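Local coordinates for protein GEO10716p1 (Drosophila melanogaster, PDB 7BTG) that probably dephosphorylates phosphoarginine in proteins, as an arginine phosphatase of the low molecular weight protein tyrosine phosphatase family, at residues M1-V6 against Q31-D36; T11-M16 against E124-I129. The protein carries 1 engineered substitution. All coordinates share one frame; numbering follows the deposited sequence.

Contact 1: M1-V6 against Q31-D36; sequences MKVLFV and QDWYVD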
# COMPACT_ATOMS: atom_id res chain seq x y z
N MET A 1 -8.22 -9.28 6.72
CA MET A 1 -9.54 -9.13 6.14
C MET A 1 -9.66 -7.86 5.27
O MET A 1 -9.97 -7.96 4.09
CB MET A 1 -10.62 -9.12 7.22
CG MET A 1 -12.03 -8.83 6.71
SD MET A 1 -13.29 -8.65 8.01
CE MET A 1 -12.39 -7.74 9.27
N LYS A 2 -9.41 -6.68 5.84
CA LYS A 2 -9.54 -5.42 5.10
C LYS A 2 -8.26 -4.61 5.23
O LYS A 2 -7.86 -4.23 6.34
CB LYS A 2 -10.74 -4.62 5.61
CG LYS A 2 -12.06 -5.38 5.54
CD LYS A 2 -13.27 -4.45 5.49
CE LYS A 2 -14.17 -4.65 6.71
NZ LYS A 2 -15.20 -3.56 6.87
N VAL A 3 -7.60 -4.34 4.11
CA VAL A 3 -6.29 -3.69 4.10
C VAL A 3 -6.32 -2.54 3.11
O VAL A 3 -6.80 -2.70 1.98
CB VAL A 3 -5.16 -4.67 3.75
CG1 VAL A 3 -3.84 -3.92 3.60
CG2 VAL A 3 -5.02 -5.74 4.81
N LEU A 4 -5.80 -1.39 3.53
CA LEU A 4 -5.68 -0.19 2.70
C LEU A 4 -4.21 0.21 2.60
O LEU A 4 -3.57 0.46 3.63
CB LEU A 4 -6.50 0.96 3.30
CG LEU A 4 -6.52 2.27 2.51
CD1 LEU A 4 -7.33 2.10 1.24
CD2 LEU A 4 -7.09 3.39 3.38
N PHE A 5 -3.67 0.25 1.38
CA PHE A 5 -2.32 0.76 1.17
C PHE A 5 -2.38 2.25 0.85
O PHE A 5 -3.26 2.70 0.12
CB PHE A 5 -1.61 0.01 0.04
CG PHE A 5 -1.28 -1.43 0.37
CD1 PHE A 5 -0.29 -1.73 1.26
CD2 PHE A 5 -1.96 -2.47 -0.25
CE1 PHE A 5 0.04 -3.07 1.55
CE2 PHE A 5 -1.64 -3.81 0.03
CZ PHE A 5 -0.64 -4.10 0.93
N VAL A 6 -1.44 3.02 1.40
CA VAL A 6 -1.46 4.47 1.26
C VAL A 6 -0.11 4.97 0.79
O VAL A 6 0.93 4.64 1.38
CB VAL A 6 -1.88 5.17 2.56
CG1 VAL A 6 -1.74 6.70 2.41
CG2 VAL A 6 -3.32 4.82 2.86
N GLN A 31 -9.64 -16.19 2.42
CA GLN A 31 -10.90 -15.49 2.61
C GLN A 31 -10.86 -14.89 4.01
O GLN A 31 -10.04 -15.33 4.82
CB GLN A 31 -12.08 -16.45 2.46
CG GLN A 31 -12.28 -16.99 1.06
CD GLN A 31 -12.22 -18.52 1.00
OE1 GLN A 31 -13.10 -19.19 1.53
NE2 GLN A 31 -11.20 -19.06 0.34
N ASP A 32 -11.66 -13.87 4.32
CA ASP A 32 -12.43 -13.09 3.37
C ASP A 32 -11.74 -11.74 3.29
O ASP A 32 -11.95 -10.88 4.14
CB ASP A 32 -13.88 -12.96 3.83
CG ASP A 32 -14.81 -12.55 2.70
OD1 ASP A 32 -14.30 -12.29 1.58
OD2 ASP A 32 -16.05 -12.49 2.94
N TRP A 33 -10.90 -11.58 2.27
CA TRP A 33 -9.95 -10.49 2.19
C TRP A 33 -10.44 -9.41 1.24
O TRP A 33 -11.00 -9.70 0.18
CB TRP A 33 -8.58 -10.98 1.73
CG TRP A 33 -7.78 -11.60 2.83
CD1 TRP A 33 -8.05 -12.76 3.50
CD2 TRP A 33 -6.56 -11.10 3.38
NE1 TRP A 33 -7.08 -13.00 4.44
CE2 TRP A 33 -6.15 -12.00 4.39
CE3 TRP A 33 -5.78 -9.97 3.13
CZ2 TRP A 33 -5.00 -11.81 5.14
CZ3 TRP A 33 -4.63 -9.78 3.87
CH2 TRP A 33 -4.25 -10.69 4.87
N TYR A 34 -10.21 -8.16 1.64
CA TYR A 34 -10.48 -7.01 0.80
C TYR A 34 -9.27 -6.08 0.84
O TYR A 34 -8.78 -5.73 1.92
CB TYR A 34 -11.74 -6.28 1.25
CG TYR A 34 -12.03 -5.06 0.43
CD1 TYR A 34 -12.26 -5.17 -0.93
CD2 TYR A 34 -12.05 -3.80 1.00
CE1 TYR A 34 -12.53 -4.06 -1.70
CE2 TYR A 34 -12.32 -2.68 0.24
CZ TYR A 34 -12.55 -2.82 -1.11
OH TYR A 34 -12.82 -1.71 -1.88
N VAL A 35 -8.78 -5.71 -0.33
CA VAL A 35 -7.57 -4.91 -0.47
C VAL A 35 -7.91 -3.70 -1.34
O VAL A 35 -8.64 -3.83 -2.33
CB VAL A 35 -6.42 -5.73 -1.10
CG1 VAL A 35 -5.12 -4.94 -1.10
CG2 VAL A 35 -6.25 -7.05 -0.36
N ASP A 36 -7.40 -2.53 -0.96
CA ASP A 36 -7.70 -1.29 -1.66
C ASP A 36 -6.51 -0.35 -1.50
O ASP A 36 -5.54 -0.66 -0.80
CB ASP A 36 -9.01 -0.67 -1.14
CG ASP A 36 -9.51 0.47 -2.02
OD1 ASP A 36 -10.30 1.31 -1.52
OD2 ASP A 36 -9.11 0.53 -3.20
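Val3 and Val35 face each other across two parallel strands, 2-6 and 34-36, whose axes come within 4.8 Å at an angle of 12°. Val3 bonds to the residues flanking its partner: its N donates to Tyr34 O (2.8 Å), and its O accepts from Asp36 N (3.0 Å). Phe5 N then reaches Asp36 O at 3.0 Å with an N-H...O angle of 171°, the straightest of the rungs. Tyr34 N donates to Met1 O at the start of the ladder, though that bond is modelled implausibly short and its length is doubtful.

Side chains alternate between the faces. Val3 and Val35 share one face, where beta-branched residues suit extended backbone and fill space close to it. Val3 CG2 lies 4.2 Å from Trp33 CZ3, with the valine and the indole side by side and pointing the same way. The indole comes under the chain start: Met1 N sits over the centre of one ring face, 4.1 Å above its plane. With CG anti to its carbonyl carbon (chi1 -69°), Phe5 swings its ring obliquely across Val35, bringing CE2 to 3.8 Å from Val35 CG1. On the other face, Leu4 CD1 lies against Asp36 CB at 4.0 Å, while the aspartate's carboxylate reaches beyond the pair to a salt bridge with Arg69.

These strands flank the crossover of a beta-alpha-beta unit. Its helix, 13-27, covers the valine face through Leu21, which touches both Phe5 and Val35. Helix 133-154 packs on Trp33 and Phe5, and strand 81-84 continues the sheet beyond strand 2-7, leaving strand 34-39 outermost.

Contact 2: T11-M16 against E124-I129; sequences TCRSPM and EDPYFI. With PO4 (phosphate ion), chain B.
Arg13 lies flat against the backbone of Asp125, whose CA sits 3.4 Å above the centre of the guanidinium plane. This is the tight part of the contact. The Pro126 ring crosses the arginine chain at a slant, its CD 3.6 Å from Arg13 CG and its CG 3.6 Å from Cys12 CB, and Phe135 of helix 133-154 touches both Pro126 and Cys12. A compact, rigid proline suits this narrow place.

The arginine chain bends at CG-CD (chi3 -66°), turning the guanidinium edge onto the bound phosphate: NE donates to phosphate O3 at 2.6 Å and NH2 to O4 at 2.8 Å. Arg13 N also donates to O3, which is therefore gripped twice by one residue, while Thr11 N and Cys12 N converge on O1. NH1 turns away to a salt bridge with Asp86 and a hydrogen bond to Ile123 O, fixing the rotation of the group. A leucine in place of Arg13 would probably leave phosphate O4 without this donor and Asp86 without its charged mate.

Toward solvent the contact thins. Tyr127, an exposed residue, meets Cys12 SG at its ring edge, CD2 lying 3.8 Å from the sulfur, and Thr11 CG2 touches the same carbon obliquely; the tyrosine hydroxyl is hydrogen-bonded to Asn44. An Asx turn from Tyr127 N to Asp125 OD1 (2.9 Å) steadies the carboxylate.

Thr11, Cys12 and Arg13 close the phosphate-binding CX5R loop of the family; Ser7, presumably the engineered substitution, stands where the family has its nucleophilic cysteine. Cys12 occupies the N-cap position of helix 13-27, whose N-terminal end is likely to add to the positive potential around the anion. Asp125, beside phosphate O2, is placed consistently with the general acid of related phosphatases.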
# COMPACT_ATOMS: atom_id res chain seq x y z
N THR A 11 -0.66 6.50 -6.99
CA THR A 11 -0.43 6.31 -8.41
C THR A 11 0.77 5.42 -8.70
O THR A 11 0.87 4.91 -9.82
CB THR A 11 -0.24 7.68 -9.11
OG1 THR A 11 0.02 7.51 -10.51
CG2 THR A 11 0.91 8.46 -8.48
N CYS A 12 1.67 5.18 -7.74
CA CYS A 12 2.80 4.29 -7.95
C CYS A 12 2.82 3.18 -6.90
O CYS A 12 2.39 2.06 -7.18
CB CYS A 12 4.12 5.07 -7.91
SG CYS A 12 4.35 6.30 -9.21
N ARG A 13 3.27 3.50 -5.69
CA ARG A 13 3.52 2.48 -4.67
C ARG A 13 2.23 1.81 -4.20
O ARG A 13 2.16 0.57 -4.13
CB ARG A 13 4.28 3.09 -3.49
CG ARG A 13 5.67 3.53 -3.83
CD ARG A 13 6.23 4.43 -2.75
NE ARG A 13 5.48 5.68 -2.71
CZ ARG A 13 5.68 6.66 -1.82
NH1 ARG A 13 6.62 6.53 -0.89
NH2 ARG A 13 4.93 7.76 -1.87
N SER A 14 1.21 2.59 -3.86
CA SER A 14 0.02 1.97 -3.28
C SER A 14 -0.75 1.12 -4.28
O SER A 14 -1.23 0.03 -3.90
CB SER A 14 -0.89 3.02 -2.62
OG SER A 14 -1.05 4.23 -3.35
N PRO A 15 -0.92 1.52 -5.55
CA PRO A 15 -1.62 0.62 -6.48
C PRO A 15 -0.84 -0.65 -6.74
O PRO A 15 -1.44 -1.72 -6.93
CB PRO A 15 -1.79 1.45 -7.76
CG PRO A 15 -1.59 2.88 -7.33
CD PRO A 15 -0.62 2.82 -6.19
N MET A 16 0.49 -0.57 -6.76
CA MET A 16 1.29 -1.78 -6.92
C MET A 16 1.09 -2.71 -5.73
O MET A 16 0.83 -3.91 -5.89
CB MET A 16 2.77 -1.41 -7.08
CG MET A 16 3.23 -1.32 -8.51
SD MET A 16 5.02 -1.09 -8.61
CE MET A 16 5.20 0.43 -7.70
N GLU A 124 10.46 4.19 -1.11
CA GLU A 124 10.56 5.53 -1.69
C GLU A 124 9.63 5.71 -2.89
O GLU A 124 9.43 4.79 -3.69
CB GLU A 124 11.99 5.82 -2.15
CG GLU A 124 13.07 5.49 -1.12
CD GLU A 124 13.22 6.56 -0.05
OE1 GLU A 124 12.18 7.07 0.43
OE2 GLU A 124 14.39 6.89 0.29
N ASP A 125 9.09 6.93 -3.01
CA ASP A 125 8.27 7.35 -4.14
C ASP A 125 9.04 7.25 -5.45
O ASP A 125 10.02 7.98 -5.62
CB ASP A 125 7.79 8.79 -3.95
CG ASP A 125 6.76 9.21 -4.97
OD1 ASP A 125 6.52 8.46 -5.95
OD2 ASP A 125 6.16 10.28 -4.78
N PRO A 126 8.65 6.39 -6.38
CA PRO A 126 9.35 6.30 -7.67
C PRO A 126 8.86 7.26 -8.74
O PRO A 126 9.45 7.28 -9.82
CB PRO A 126 9.05 4.85 -8.11
CG PRO A 126 7.67 4.61 -7.60
CD PRO A 126 7.60 5.36 -6.27
N TYR A 127 7.81 8.03 -8.46
CA TYR A 127 7.15 8.88 -9.46
C TYR A 127 8.15 9.70 -10.28
O TYR A 127 8.03 9.78 -11.50
CB TYR A 127 6.15 9.82 -8.78
CG TYR A 127 5.20 10.55 -9.71
CD1 TYR A 127 5.54 11.80 -10.26
CD2 TYR A 127 3.97 10.02 -10.02
CE1 TYR A 127 4.66 12.47 -11.12
CE2 TYR A 127 3.09 10.68 -10.88
CZ TYR A 127 3.44 11.90 -11.42
OH TYR A 127 2.56 12.53 -12.26
N PHE A 128 9.14 10.30 -9.63
CA PHE A 128 10.04 11.26 -10.27
C PHE A 128 11.42 10.68 -10.52
O PHE A 128 12.34 11.41 -10.90
CB PHE A 128 10.17 12.50 -9.39
CG PHE A 128 10.60 12.18 -7.99
CD1 PHE A 128 9.66 12.00 -6.99
CD2 PHE A 128 11.94 12.01 -7.69
CE1 PHE A 128 10.05 11.68 -5.71
CE2 PHE A 128 12.34 11.69 -6.41
CZ PHE A 128 11.39 11.52 -5.41
N ILE A 129 11.60 9.39 -10.28
CA ILE A 129 12.89 8.74 -10.46
C ILE A 129 12.98 8.29 -11.91
O ILE A 129 12.10 7.56 -12.40
CB ILE A 129 13.04 7.55 -9.50
CG1 ILE A 129 13.07 8.05 -8.06
CG2 ILE A 129 14.29 6.76 -9.83
CD1 ILE A 129 14.29 8.93 -7.73
P PO4 B . 3.05 7.27 -5.12
O1 PO4 B . 1.62 6.90 -5.48
O2 PO4 B . 3.69 7.96 -6.30
O3 PO4 B . 3.92 6.08 -4.81
O4 PO4 B . 3.06 8.16 -3.87

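Overall arrangement
Contact 1 is structural and contact 2 belongs to the phosphate site; their centres lie about 19 Å apart, on opposite sides of the chain's centre. Each is partly buried: the valine face of contact 1 enters the core while its start is exposed, and contact 2 runs from a buried loop to an exposed tyrosine. Backbone ladder and apolar packing hold the first; charge and phosphate-directed N-H groups mark the second, which has no hydrogen bond directly between its segments. Helix 13-27 links them: it connects the two strands of contact 1 and begins within 11-16. There Ser14 CB packs 3.6 Å from Phe5 O, bringing the sheet against the first turn of that helix.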